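Local atomic coordinates of aminotransferase, class III (PDB entry 6IO1), a protein that is a thermostable (S)-enantioselective omega-transaminase, which probably moves amino groups between substrates by way of its pyridoxal 5'-phosphate cofactor. Residues 112-118 with 299-305; 364-369 with 442-447; 134-139 with 306-311; 123-127 with 319-323. One frame throughout, in Å; residues are numbered along the deposited sequence.

Contact 1 (112-118 with 299-305); sequences LDHFQFT and GGVGVSD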
loop_
_atom_site.group_PDB
_atom_site.type_symbol
_atom_site.label_atom_id
_atom_site.label_comp_id
_atom_site.label_asym_id
_atom_site.label_seq_id
_atom_site.Cartn_x
_atom_site.Cartn_y
_atom_site.Cartn_z
ATOM N N LEU B 112 7.339 -21.322 -8.386
ATOM C CA LEU B 112 6.824 -20.073 -7.823
ATOM C C LEU B 112 5.740 -20.457 -6.825
ATOM O O LEU B 112 4.539 -20.430 -7.107
ATOM C CB LEU B 112 6.289 -19.156 -8.915
ATOM C CG LEU B 112 7.308 -18.437 -9.797
ATOM C CD1 LEU B 112 6.608 -17.772 -10.967
ATOM C CD2 LEU B 112 8.092 -17.416 -8.988
ATOM N N ASP B 113 6.185 -20.830 -5.627
ATOM C CA ASP B 113 5.304 -21.444 -4.650
ATOM C C ASP B 113 5.242 -20.734 -3.307
ATOM O O ASP B 113 4.518 -21.210 -2.426
ATOM C CB ASP B 113 5.717 -22.905 -4.413
ATOM C CG ASP B 113 5.397 -23.805 -5.591
ATOM O OD1 ASP B 113 4.590 -23.401 -6.453
ATOM O OD2 ASP B 113 5.953 -24.923 -5.654
ATOM N N HIS B 114 5.953 -19.624 -3.099
ATOM C CA HIS B 114 5.917 -18.978 -1.792
ATOM C C HIS B 114 5.461 -17.535 -1.942
ATOM O O HIS B 114 5.991 -16.800 -2.771
ATOM C CB HIS B 114 7.284 -19.079 -1.122
ATOM C CG HIS B 114 7.796 -20.484 -1.042
ATOM N ND1 HIS B 114 7.743 -21.233 0.115
ATOM C CD2 HIS B 114 8.352 -21.285 -1.982
ATOM C CE1 HIS B 114 8.257 -22.429 -0.113
ATOM N NE2 HIS B 114 8.633 -22.487 -1.378
ATOM N N PHE B 115 4.483 -17.122 -1.139
ATOM C CA PHE B 115 3.819 -15.848 -1.380
ATOM C C PHE B 115 3.734 -15.005 -0.117
ATOM O O PHE B 115 3.497 -15.521 0.980
ATOM C CB PHE B 115 2.411 -16.073 -1.944
ATOM C CG PHE B 115 2.397 -16.820 -3.244
ATOM C CD1 PHE B 115 2.389 -18.205 -3.263
ATOM C CD2 PHE B 115 2.403 -16.140 -4.448
ATOM C CE1 PHE B 115 2.386 -18.893 -4.459
ATOM C CE2 PHE B 115 2.399 -16.822 -5.648
ATOM C CZ PHE B 115 2.389 -18.202 -5.653
ATOM N N GLN B 116 3.935 -13.699 -0.291
ATOM C CA GLN B 116 3.650 -12.702 0.733
ATOM C C GLN B 116 2.721 -11.659 0.135
ATOM O O GLN B 116 3.020 -11.095 -0.921
ATOM C CB GLN B 116 4.916 -12.028 1.263
ATOM C CG GLN B 116 4.635 -11.078 2.423
ATOM C CD GLN B 116 5.874 -10.367 2.923
ATOM O OE1 GLN B 116 6.069 -9.179 2.666
ATOM N NE2 GLN B 116 6.719 -11.089 3.649
ATOM N N PHE B 117 1.610 -11.397 0.808
ATOM C CA PHE B 117 0.591 -10.525 0.250
ATOM C C PHE B 117 0.788 -9.074 0.677
ATOM O O PHE B 117 1.495 -8.765 1.640
ATOM C CB PHE B 117 -0.796 -11.027 0.647
ATOM C CG PHE B 117 -1.098 -12.401 0.123
ATOM C CD1 PHE B 117 -1.332 -12.601 -1.227
ATOM C CD2 PHE B 117 -1.118 -13.495 0.972
ATOM C CE1 PHE B 117 -1.597 -13.863 -1.719
ATOM C CE2 PHE B 117 -1.384 -14.761 0.484
ATOM C CZ PHE B 117 -1.624 -14.945 -0.864
ATOM N N THR B 118 0.170 -8.179 -0.091
ATOM C CA THR B 118 0.238 -6.734 0.077
ATOM C C THR B 118 -1.139 -6.174 -0.265
ATOM O O THR B 118 -2.105 -6.922 -0.448
ATOM C CB THR B 118 1.323 -6.102 -0.811
ATOM O OG1 THR B 118 0.967 -6.265 -2.190
ATOM C CG2 THR B 118 2.694 -6.724 -0.560
ATOM N N GLY B 299 -2.707 -7.354 -3.253
ATOM C CA GLY B 299 -1.535 -7.515 -4.083
ATOM C C GLY B 299 -0.704 -8.631 -3.491
ATOM O O GLY B 299 -1.039 -9.182 -2.442
ATOM N N GLY B 300 0.385 -8.972 -4.163
ATOM C CA GLY B 300 1.240 -10.005 -3.608
ATOM C C GLY B 300 2.524 -10.180 -4.383
ATOM O O GLY B 300 2.687 -9.678 -5.501
ATOM N N VAL B 301 3.431 -10.929 -3.760
ATOM C CA VAL B 301 4.705 -11.322 -4.342
ATOM C C VAL B 301 4.836 -12.831 -4.210
ATOM O O VAL B 301 4.627 -13.383 -3.122
ATOM C CB VAL B 301 5.890 -10.622 -3.651
ATOM C CG1 VAL B 301 7.205 -11.086 -4.247
ATOM C CG2 VAL B 301 5.750 -9.119 -3.758
ATOM N N GLY B 302 5.183 -13.491 -5.310
ATOM C CA GLY B 302 5.478 -14.909 -5.321
ATOM C C GLY B 302 6.940 -15.129 -5.668
ATOM O O GLY B 302 7.464 -14.529 -6.606
ATOM N N VAL B 303 7.586 -15.990 -4.893
ATOM C CA VAL B 303 8.995 -16.295 -5.062
ATOM C C VAL B 303 9.166 -17.797 -5.234
ATOM O O VAL B 303 8.338 -18.618 -4.798
ATOM C CB VAL B 303 9.858 -15.778 -3.890
ATOM C CG1 VAL B 303 9.618 -14.293 -3.662
ATOM C CG2 VAL B 303 9.582 -16.575 -2.625
ATOM N N SER B 304 10.272 -18.133 -5.895
ATOM C CA SER B 304 10.679 -19.493 -6.183
ATOM C C SER B 304 11.101 -20.208 -4.907
ATOM O O SER B 304 11.363 -19.594 -3.869
ATOM C CB SER B 304 11.834 -19.499 -7.186
ATOM O OG SER B 304 13.008 -18.951 -6.609
ATOM N N ASP B 305 11.161 -21.536 -5.002
ATOM C CA ASP B 305 11.547 -22.345 -3.852
ATOM C C ASP B 305 12.965 -22.034 -3.392
ATOM O O ASP B 305 13.253 -22.103 -2.193
ATOM C CB ASP B 305 11.406 -23.828 -4.189
ATOM C CG ASP B 305 11.327 -24.693 -2.956
ATOM O OD1 ASP B 305 10.324 -24.590 -2.222
ATOM O OD2 ASP B 305 12.273 -25.473 -2.717
#

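Contact 2 (364-369 with 442-447); sequences LEERPY and VAAALS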
loop_
_atom_site.group_PDB
_atom_site.type_symbol
_atom_site.label_atom_id
_atom_site.label_comp_id
_atom_site.label_asym_id
_atom_site.label_seq_id
_atom_site.Cartn_x
_atom_site.Cartn_y
_atom_site.Cartn_z
ATOM N N LEU B 364 -8.620 2.391 -37.678
ATOM C CA LEU B 364 -8.453 3.817 -37.379
ATOM C C LEU B 364 -7.134 4.337 -37.934
ATOM O O LEU B 364 -6.940 5.553 -38.050
ATOM C CB LEU B 364 -8.509 4.080 -35.869
ATOM C CG LEU B 364 -9.859 3.994 -35.161
ATOM C CD1 LEU B 364 -9.642 4.115 -33.660
ATOM C CD2 LEU B 364 -10.765 5.094 -35.657
ATOM N N GLU B 365 -6.220 3.425 -38.267
ATOM C CA GLU B 365 -4.948 3.794 -38.861
ATOM C C GLU B 365 -5.117 4.395 -40.243
ATOM O O GLU B 365 -4.156 4.957 -40.771
ATOM C CB GLU B 365 -4.018 2.579 -38.932
ATOM C CG GLU B 365 -3.343 2.231 -37.607
ATOM C CD GLU B 365 -2.444 1.012 -37.707
ATOM O OE1 GLU B 365 -2.508 0.311 -38.738
ATOM O OE2 GLU B 365 -1.678 0.751 -36.754
ATOM N N GLU B 366 -6.306 4.284 -40.838
ATOM C CA GLU B 366 -6.599 4.986 -42.081
ATOM C C GLU B 366 -6.644 6.498 -41.895
ATOM O O GLU B 366 -6.522 7.235 -42.880
ATOM C CB GLU B 366 -7.929 4.492 -42.647
ATOM C CG GLU B 366 -7.931 3.029 -43.042
ATOM C CD GLU B 366 -9.321 2.507 -43.341
ATOM O OE1 GLU B 366 -9.472 1.280 -43.507
ATOM O OE2 GLU B 366 -10.263 3.326 -43.413
ATOM N N ARG B 367 -6.831 6.972 -40.670
ATOM C CA ARG B 367 -6.904 8.400 -40.415
ATOM C C ARG B 367 -5.506 9.017 -40.381
ATOM O O ARG B 367 -4.549 8.383 -39.929
ATOM C CB ARG B 367 -7.631 8.662 -39.101
ATOM C CG ARG B 367 -8.972 7.945 -39.032
ATOM C CD ARG B 367 -9.781 8.311 -37.804
ATOM N NE ARG B 367 -11.086 7.657 -37.830
ATOM C CZ ARG B 367 -12.125 8.017 -37.085
ATOM N NH1 ARG B 367 -12.022 9.039 -36.246
ATOM N NH2 ARG B 367 -13.271 7.357 -37.183
ATOM N N PRO B 368 -5.363 10.258 -40.858
ATOM C CA PRO B 368 -4.026 10.876 -40.907
ATOM C C PRO B 368 -3.417 11.148 -39.543
ATOM O O PRO B 368 -2.197 11.344 -39.464
ATOM C CB PRO B 368 -4.266 12.184 -41.677
ATOM C CG PRO B 368 -5.720 12.464 -41.525
ATOM C CD PRO B 368 -6.403 11.133 -41.421
ATOM N N TYR B 369 -4.208 11.171 -38.472
ATOM C CA TYR B 369 -3.705 11.521 -37.151
ATOM C C TYR B 369 -3.495 10.313 -36.245
ATOM O O TYR B 369 -3.204 10.489 -35.057
ATOM C CB TYR B 369 -4.641 12.527 -36.474
ATOM C CG TYR B 369 -6.114 12.190 -36.557
ATOM C CD1 TYR B 369 -6.671 11.210 -35.746
ATOM C CD2 TYR B 369 -6.951 12.866 -37.435
ATOM C CE1 TYR B 369 -8.018 10.906 -35.813
ATOM C CE2 TYR B 369 -8.299 12.569 -37.509
ATOM C CZ TYR B 369 -8.827 11.589 -36.697
ATOM O OH TYR B 369 -10.169 11.293 -36.768
ATOM N N VAL B 442 -14.882 5.487 -29.364
ATOM C CA VAL B 442 -13.513 5.979 -29.512
ATOM C C VAL B 442 -13.339 6.689 -30.850
ATOM O O VAL B 442 -12.749 7.777 -30.919
ATOM C CB VAL B 442 -12.514 4.819 -29.350
ATOM C CG1 VAL B 442 -11.125 5.232 -29.841
ATOM C CG2 VAL B 442 -12.457 4.368 -27.899
ATOM N N ALA B 443 -13.849 6.090 -31.930
ATOM C CA ALA B 443 -13.718 6.700 -33.252
ATOM C C ALA B 443 -14.414 8.056 -33.303
ATOM O O ALA B 443 -13.863 9.036 -33.821
ATOM C CB ALA B 443 -14.287 5.764 -34.317
ATOM N N ALA B 444 -15.624 8.110 -32.738
ATOM C CA ALA B 444 -16.419 9.359 -32.700
ATOM C C ALA B 444 -15.681 10.420 -31.873
ATOM O O ALA B 444 -15.631 11.584 -32.318
ATOM C CB ALA B 444 -17.784 9.069 -32.125
ATOM N N ALA B 445 -15.101 10.020 -30.735
ATOM C CA ALA B 445 -14.370 10.965 -29.856
ATOM C C ALA B 445 -13.167 11.542 -30.609
ATOM O O ALA B 445 -12.951 12.766 -30.534
ATOM C CB ALA B 445 -13.940 10.252 -28.598
ATOM N N LEU B 446 -12.442 10.687 -31.338
ATOM C CA LEU B 446 -11.289 11.114 -32.122
ATOM C C LEU B 446 -11.710 12.078 -33.223
ATOM O O LEU B 446 -11.034 13.084 -33.475
ATOM C CB LEU B 446 -10.576 9.900 -32.718
ATOM C CG LEU B 446 -9.679 9.077 -31.789
ATOM C CD1 LEU B 446 -9.403 7.707 -32.392
ATOM C CD2 LEU B 446 -8.377 9.811 -31.503
ATOM N N SER B 447 -12.831 11.785 -33.889
ATOM C CA SER B 447 -13.347 12.694 -34.909
ATOM C C SER B 447 -13.747 14.036 -34.308
ATOM O O SER B 447 -13.523 15.088 -34.914
ATOM C CB SER B 447 -14.533 12.052 -35.628
ATOM O OG SER B 447 -14.116 10.946 -36.409
#

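Contact 3 (134-139 with 306-311); sequences YYWWLK and EIAETL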
loop_
_atom_site.group_PDB
_atom_site.type_symbol
_atom_site.label_atom_id
_atom_site.label_comp_id
_atom_site.label_asym_id
_atom_site.label_seq_id
_atom_site.Cartn_x
_atom_site.Cartn_y
_atom_site.Cartn_z
ATOM N N TYR B 134 17.720 -8.577 -0.123
ATOM C CA TYR B 134 17.905 -9.373 1.086
ATOM C C TYR B 134 18.398 -10.777 0.757
ATOM O O TYR B 134 19.185 -11.360 1.510
ATOM C CB TYR B 134 16.588 -9.425 1.859
ATOM C CG TYR B 134 16.628 -10.184 3.162
ATOM C CD1 TYR B 134 17.548 -9.866 4.152
ATOM C CD2 TYR B 134 15.728 -11.211 3.411
ATOM C CE1 TYR B 134 17.577 -10.557 5.348
ATOM C CE2 TYR B 134 15.747 -11.906 4.602
ATOM C CZ TYR B 134 16.672 -11.576 5.568
ATOM O OH TYR B 134 16.693 -12.271 6.755
ATOM N N TYR B 135 17.926 -11.343 -0.355
ATOM C CA TYR B 135 18.378 -12.659 -0.791
ATOM C C TYR B 135 19.868 -12.643 -1.083
ATOM O O TYR B 135 20.613 -13.519 -0.628
ATOM C CB TYR B 135 17.579 -13.089 -2.025
ATOM C CG TYR B 135 18.152 -14.258 -2.802
ATOM C CD1 TYR B 135 17.795 -15.563 -2.493
ATOM C CD2 TYR B 135 19.028 -14.053 -3.865
ATOM C CE1 TYR B 135 18.306 -16.633 -3.206
ATOM C CE2 TYR B 135 19.546 -15.118 -4.581
ATOM C CZ TYR B 135 19.180 -16.404 -4.248
ATOM O OH TYR B 135 19.690 -17.466 -4.958
ATOM N N TRP B 136 20.323 -11.649 -1.848
ATOM C CA TRP B 136 21.757 -11.553 -2.115
ATOM C C TRP B 136 22.545 -11.258 -0.842
ATOM O O TRP B 136 23.675 -11.734 -0.679
ATOM C CB TRP B 136 22.029 -10.508 -3.192
ATOM C CG TRP B 136 21.614 -10.981 -4.550
ATOM C CD1 TRP B 136 20.701 -10.396 -5.374
ATOM C CD2 TRP B 136 22.080 -12.154 -5.235
ATOM N NE1 TRP B 136 20.575 -11.122 -6.534
ATOM C CE2 TRP B 136 21.410 -12.207 -6.473
ATOM C CE3 TRP B 136 23.002 -13.160 -4.924
ATOM C CZ2 TRP B 136 21.631 -13.224 -7.399
ATOM C CZ3 TRP B 136 23.218 -14.170 -5.845
ATOM C CH2 TRP B 136 22.536 -14.194 -7.068
ATOM N N TRP B 137 21.967 -10.473 0.072
ATOM C CA TRP B 137 22.624 -10.204 1.350
ATOM C C TRP B 137 22.824 -11.485 2.151
ATOM O O TRP B 137 23.891 -11.701 2.738
ATOM C CB TRP B 137 21.804 -9.188 2.147
ATOM C CG TRP B 137 22.434 -8.733 3.434
ATOM C CD1 TRP B 137 23.418 -7.799 3.580
ATOM C CD2 TRP B 137 22.104 -9.177 4.757
ATOM N NE1 TRP B 137 23.729 -7.642 4.910
ATOM C CE2 TRP B 137 22.936 -8.476 5.653
ATOM C CE3 TRP B 137 21.190 -10.102 5.269
ATOM C CZ2 TRP B 137 22.881 -8.671 7.031
ATOM C CZ3 TRP B 137 21.137 -10.295 6.640
ATOM C CH2 TRP B 137 21.977 -9.583 7.504
ATOM N N LEU B 138 21.803 -12.345 2.190
ATOM C CA LEU B 138 21.918 -13.616 2.896
ATOM C C LEU B 138 22.944 -14.533 2.243
ATOM O O LEU B 138 23.535 -15.384 2.917
ATOM C CB LEU B 138 20.555 -14.307 2.954
ATOM C CG LEU B 138 19.525 -13.717 3.919
ATOM C CD1 LEU B 138 18.171 -14.375 3.712
ATOM C CD2 LEU B 138 19.983 -13.874 5.359
ATOM N N LYS B 139 23.167 -14.378 0.940
ATOM C CA LYS B 139 24.133 -15.192 0.215
ATOM C C LYS B 139 25.562 -14.695 0.375
ATOM O O LYS B 139 26.471 -15.269 -0.234
ATOM C CB LYS B 139 23.772 -15.237 -1.271
ATOM C CG LYS B 139 22.484 -15.979 -1.586
ATOM C CD LYS B 139 22.622 -17.470 -1.332
ATOM C CE LYS B 139 21.611 -18.257 -2.151
ATOM N NZ LYS B 139 21.457 -19.651 -1.655
ATOM N N GLU B 306 13.865 -21.705 -4.321
ATOM C CA GLU B 306 15.242 -21.395 -3.947
ATOM C C GLU B 306 15.319 -20.124 -3.105
ATOM O O GLU B 306 15.976 -20.096 -2.056
ATOM C CB GLU B 306 16.100 -21.265 -5.208
ATOM C CG GLU B 306 17.288 -20.326 -5.076
ATOM C CD GLU B 306 18.410 -20.913 -4.246
ATOM O OE1 GLU B 306 18.408 -22.142 -4.021
ATOM O OE2 GLU B 306 19.298 -20.145 -3.822
ATOM N N ILE B 307 14.648 -19.059 -3.553
ATOM C CA ILE B 307 14.659 -17.797 -2.816
ATOM C C ILE B 307 14.026 -17.979 -1.441
ATOM O O ILE B 307 14.542 -17.491 -0.427
ATOM C CB ILE B 307 13.949 -16.698 -3.626
ATOM C CG1 ILE B 307 14.786 -16.315 -4.847
ATOM C CG2 ILE B 307 13.672 -15.479 -2.757
ATOM C CD1 ILE B 307 14.126 -15.295 -5.742
ATOM N N ALA B 308 12.889 -18.676 -1.392
ATOM C CA ALA B 308 12.214 -18.908 -0.121
ATOM C C ALA B 308 13.073 -19.742 0.819
ATOM O O ALA B 308 13.104 -19.489 2.028
ATOM C CB ALA B 308 10.870 -19.588 -0.358
ATOM N N GLU B 309 13.755 -20.760 0.290
ATOM C CA GLU B 309 14.638 -21.575 1.117
ATOM C C GLU B 309 15.780 -20.739 1.680
ATOM O O GLU B 309 16.134 -20.866 2.859
ATOM C CB GLU B 309 15.181 -22.746 0.298
ATOM C CG GLU B 309 15.966 -23.767 1.099
ATOM C CD GLU B 309 15.070 -24.749 1.821
ATOM O OE1 GLU B 309 13.897 -24.898 1.414
ATOM O OE2 GLU B 309 15.537 -25.376 2.795
ATOM N N THR B 310 16.355 -19.864 0.851
ATOM C CA THR B 310 17.412 -18.977 1.327
ATOM C C THR B 310 16.900 -18.071 2.440
ATOM O O THR B 310 17.558 -17.905 3.474
ATOM C CB THR B 310 17.966 -18.148 0.167
ATOM O OG1 THR B 310 18.595 -19.015 -0.785
ATOM C CG2 THR B 310 18.985 -17.136 0.674
ATOM N N LEU B 311 15.719 -17.478 2.244
ATOM C CA LEU B 311 15.149 -16.605 3.267
ATOM C C LEU B 311 14.874 -17.367 4.558
ATOM O O LEU B 311 15.160 -16.870 5.654
ATOM C CB LEU B 311 13.866 -15.952 2.752
ATOM C CG LEU B 311 13.927 -14.993 1.559
ATOM C CD1 LEU B 311 12.834 -13.941 1.674
ATOM C CD2 LEU B 311 15.293 -14.333 1.429
HETATM O O HOH W 1 14.791 -14.220 6.700
#

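Contact 4 (123-127 with 319-323); sequences ESNET and MHGFT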
loop_
_atom_site.group_PDB
_atom_site.type_symbol
_atom_site.label_atom_id
_atom_site.label_comp_id
_atom_site.label_asym_id
_atom_site.label_seq_id
_atom_site.Cartn_x
_atom_site.Cartn_y
_atom_site.Cartn_z
ATOM N N GLU B 123 3.334 -1.641 -3.398
ATOM C CA GLU B 123 3.759 -2.432 -2.248
ATOM C C GLU B 123 4.398 -3.738 -2.701
ATOM O O GLU B 123 5.434 -4.152 -2.165
ATOM C CB GLU B 123 2.566 -2.715 -1.335
ATOM C CG GLU B 123 2.132 -1.553 -0.458
ATOM C CD GLU B 123 1.047 -1.948 0.530
ATOM O OE1 GLU B 123 0.658 -3.136 0.545
ATOM O OE2 GLU B 123 0.582 -1.074 1.292
ATOM N N SER B 124 3.809 -4.381 -3.711
ATOM C CA SER B 124 4.335 -5.649 -4.207
ATOM C C SER B 124 5.724 -5.473 -4.809
ATOM O O SER B 124 6.635 -6.263 -4.543
ATOM C CB SER B 124 3.373 -6.246 -5.235
ATOM O OG SER B 124 2.123 -6.559 -4.645
ATOM N N ASN B 125 5.900 -4.450 -5.646
ATOM C CA ASN B 125 7.197 -4.236 -6.281
ATOM C C ASN B 125 8.263 -3.843 -5.264
ATOM O O ASN B 125 9.416 -4.281 -5.368
ATOM C CB ASN B 125 7.069 -3.192 -7.387
ATOM C CG ASN B 125 6.407 -3.752 -8.630
ATOM O OD1 ASN B 125 6.509 -4.945 -8.915
ATOM N ND2 ASN B 125 5.708 -2.899 -9.369
ATOM N N GLU B 126 7.903 -3.020 -4.272
ATOM C CA GLU B 126 8.850 -2.711 -3.206
ATOM C C GLU B 126 9.244 -3.971 -2.450
ATOM O O GLU B 126 10.427 -4.182 -2.146
ATOM C CB GLU B 126 8.253 -1.682 -2.246
ATOM C CG GLU B 126 9.045 -1.491 -0.959
ATOM C CD GLU B 126 10.276 -0.622 -1.144
ATOM O OE1 GLU B 126 10.964 -0.348 -0.139
ATOM O OE2 GLU B 126 10.560 -0.211 -2.290
ATOM N N THR B 127 8.265 -4.828 -2.152
ATOM C CA THR B 127 8.554 -6.083 -1.470
ATOM C C THR B 127 9.486 -6.954 -2.301
ATOM O O THR B 127 10.426 -7.549 -1.767
ATOM C CB THR B 127 7.252 -6.825 -1.167
ATOM O OG1 THR B 127 6.431 -6.023 -0.307
ATOM C CG2 THR B 127 7.537 -8.157 -0.490
ATOM N N MET B 319 12.486 -8.750 8.712
ATOM C CA MET B 319 12.066 -7.408 9.118
ATOM C C MET B 319 11.485 -6.631 7.936
ATOM O O MET B 319 11.983 -5.580 7.533
ATOM C CB MET B 319 13.237 -6.664 9.752
ATOM C CG MET B 319 13.760 -7.304 11.029
ATOM S SD MET B 319 12.526 -7.373 12.343
ATOM C CE MET B 319 12.310 -5.633 12.701
ATOM N N HIS B 320 10.400 -7.168 7.382
ATOM C CA HIS B 320 9.679 -6.486 6.318
ATOM C C HIS B 320 8.222 -6.916 6.343
ATOM O O HIS B 320 7.918 -8.092 6.554
ATOM C CB HIS B 320 10.288 -6.783 4.944
ATOM C CG HIS B 320 9.427 -6.351 3.798
ATOM N ND1 HIS B 320 9.491 -5.087 3.254
ATOM C CD2 HIS B 320 8.477 -7.014 3.096
ATOM C CE1 HIS B 320 8.622 -4.990 2.265
ATOM N NE2 HIS B 320 7.992 -6.146 2.149
ATOM N N GLY B 321 7.326 -5.955 6.133
ATOM C CA GLY B 321 5.915 -6.266 6.030
ATOM C C GLY B 321 5.004 -5.059 6.082
ATOM O O GLY B 321 5.253 -4.111 6.831
ATOM N N PHE B 322 3.923 -5.100 5.313
ATOM C CA PHE B 322 2.891 -4.078 5.363
ATOM C C PHE B 322 1.755 -4.567 6.250
ATOM O O PHE B 322 1.472 -5.766 6.317
ATOM C CB PHE B 322 2.374 -3.747 3.959
ATOM C CG PHE B 322 3.414 -3.149 3.053
ATOM C CD1 PHE B 322 3.645 -1.783 3.042
ATOM C CD2 PHE B 322 4.162 -3.955 2.208
ATOM C CE1 PHE B 322 4.601 -1.232 2.207
ATOM C CE2 PHE B 322 5.121 -3.411 1.372
ATOM C CZ PHE B 322 5.339 -2.048 1.371
ATOM N N THR B 323 1.109 -3.621 6.939
ATOM C CA THR B 323 0.159 -3.969 7.993
ATOM C C THR B 323 -0.935 -4.907 7.491
ATOM O O THR B 323 -1.286 -5.880 8.168
ATOM C CB THR B 323 -0.459 -2.699 8.577
ATOM O OG1 THR B 323 0.537 -1.972 9.309
ATOM C CG2 THR B 323 -1.618 -3.041 9.504
#

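Contact 1 (112-118 with 299-305)
H114 and V303 form an antiparallel hydrogen-bonded pair, with V303 N to H114 O at 2.8 Å and a second bond running back from H114 N to V303 O. The tight part of the contact runs from here to T118 and G299, the strands meeting at 160°. Between those bonded pairs the F115 and F117 rings lie beside G302 and G300, with F115 CD2 3.4 Å from G302 CA. F115 CA lies 3.1 Å from V301 O, a CA-H...O contact. T118 N donates to G299 O at 2.8 Å, and Q116 and V301 bond both ways. The other end is looser. D113 and H114 both face V303, a classic beta bulge, and D113 N makes only a weak bond to V303 O. There, buried H114 donates through NE2 to OD1 of the partly exposed D305 (2.8 Å, 159°); the oxygen lies near the imidazole plane and is met on its anti side. Strand 112-118 is an edge strand within the chain, but the second subunit meets this outer edge, bonding to the F115 backbone and, through its H18, to D113 O. Helix 95-107 packs on F115 and F117, helix 121-138 on T118 and V301, and strand 284-287 flanks 299-304 on its far side.

Contact 2 (364-369 with 442-447)
The backbones stay well apart, L364 CA and A443 CA being 7.3 Å from each other, as a 3-10 turn running into a loop faces one side of a regular helix, and side chains bridge the distance. R367 carries the polar part. Its chain is extended from CG to NE, which delivers NH1 to the helix, where it donates to A443 O at 3.0 Å and 146°. That carbonyl oxygen also accepts the i+4 backbone bond from S447 N and a bond from S447 OG, so three donors converge on it. NH1 donates as well to Y369 OH (3.0 Å), with both acceptors tilted a little over 20° from the guanidinium plane. Y369 OH is hydrogen-bonded further to O of D451, the C-terminal residue. L364 CD2 lies over one guanidinium face, toward its rim, and also meets A443 CB at 3.8 Å; its other methyl, CD1, touches L446 CD1 at 3.8 Å. Y369 turns its CE1 toward L446 CB, 4.1 Å away. Beyond this layer, L446 and V442 pack on I422 of strand 421-424. This is plain structural packing: the loop before strand 370-376 rests on the C-terminal helix 432-450, strands 370-376 and 421-424 belonging to the same seven-stranded mixed sheet.

Contact 3 (134-139 with 306-311)
The Y135 ring has I307 CG1 over one face, a CH-pi contact 4.2 Å from the centroid, while K139 CG lies over the opposite face, toward the rim, and E306 OE2 and W136 CE2 lie at its edge. With CG anti to the backbone N (chi1 165°), this ring enters the hole formed by E306, I307, T310 and L311 as a knob. Y135 OH donates to E306 OE2 at 2.9 Å, the ring and carboxylate planes standing 84° apart. The same oxygen takes the salt bridge from K139 NZ at 3.1 Å; E306 OE2 receives the tyrosine on its anti lone pair and the lysine on its syn lone pair, so each donor has its own. K139 NZ also donates to T310 OG1, whose hydroxyl in turn bonds to E306 O. On the other flank the Y134 ring, with L138 CD1 on one face, touches L311 CD2 through CD2 (3.7 Å). L138 CD1 meets that same leucine methyl. A water joins Y134 OH to L311 O, while the hydroxyl is held further by R316. The helix axes cross at 59° and come within 9.7 Å. Y135 also packs on L256 of strand 256-260, and L26 of the second subunit lies against L311 of helix 305-312.

Contact 4 (123-127 with 319-323)
F322, E123 and H320 bury the most surface here, where the start of helix 121-138, following strand 112-118 in the class III aminotransferase fold, meets an irregular loop. The F322 ring lies against the side chain of E123. E123 CG sits over its centre, 3.6 Å from the centroid and only 11° off the normal, which is a CH-pi contact. The carboxylate continues the layer, its plane 7° from that of the ring, with E123 OE2 3.6 Å from F322 CD1. The chain is extended beyond CG, carrying the carboxylate across the phenyl face. E123 OE1 is hydrogen-bonded to S119 N, while OE2 lies close to the same atom of E123 in the second subunit; the closeness of two like charges might raise the pKa of one of them. I157 of that subunit packs on F322 and H320. On the same helix turn, N125 touches the bound PMP and bonds to D260, placing the contact beside the cofactor pocket. T127 OG1 approaches the F322 edge, 3.4 Å from CE2, and donates to E123 O at 2.8 Å, from the carbonyl face opposite to T127 N. H320 ND1 is hydrogen-bonded to K130 NZ; its NE2 donates to T127 OG1 at 2.9 Å, the oxygen only 9° out of the imidazole plane.

Contacts 1, 3 and 4 gather on one side of the chain's centre and all touch the second subunit. They are buried, although contact 3 has an exposed end at K139 and E306. Contact 2, only partly buried, lies on the opposite side, its centre 42 Å or more from theirs, without a second-subunit partner. Contacts 3 and 4 share helix 121-138, which follows strand 112-118 of contact 1; helix 305-312 of contact 3 follows strand 299-304. Contact 1 touches contact 3 where H114 CG meets A308 CB (3.3 Å), and contact 4 through S124. Chemistry differs with place: backbone ladders in contact 1, a face-stacked carboxylate beside the cofactor in contact 4, a salt bridge at contact 3's exposed end, and an arginine-to-carbonyl bond in contact 2.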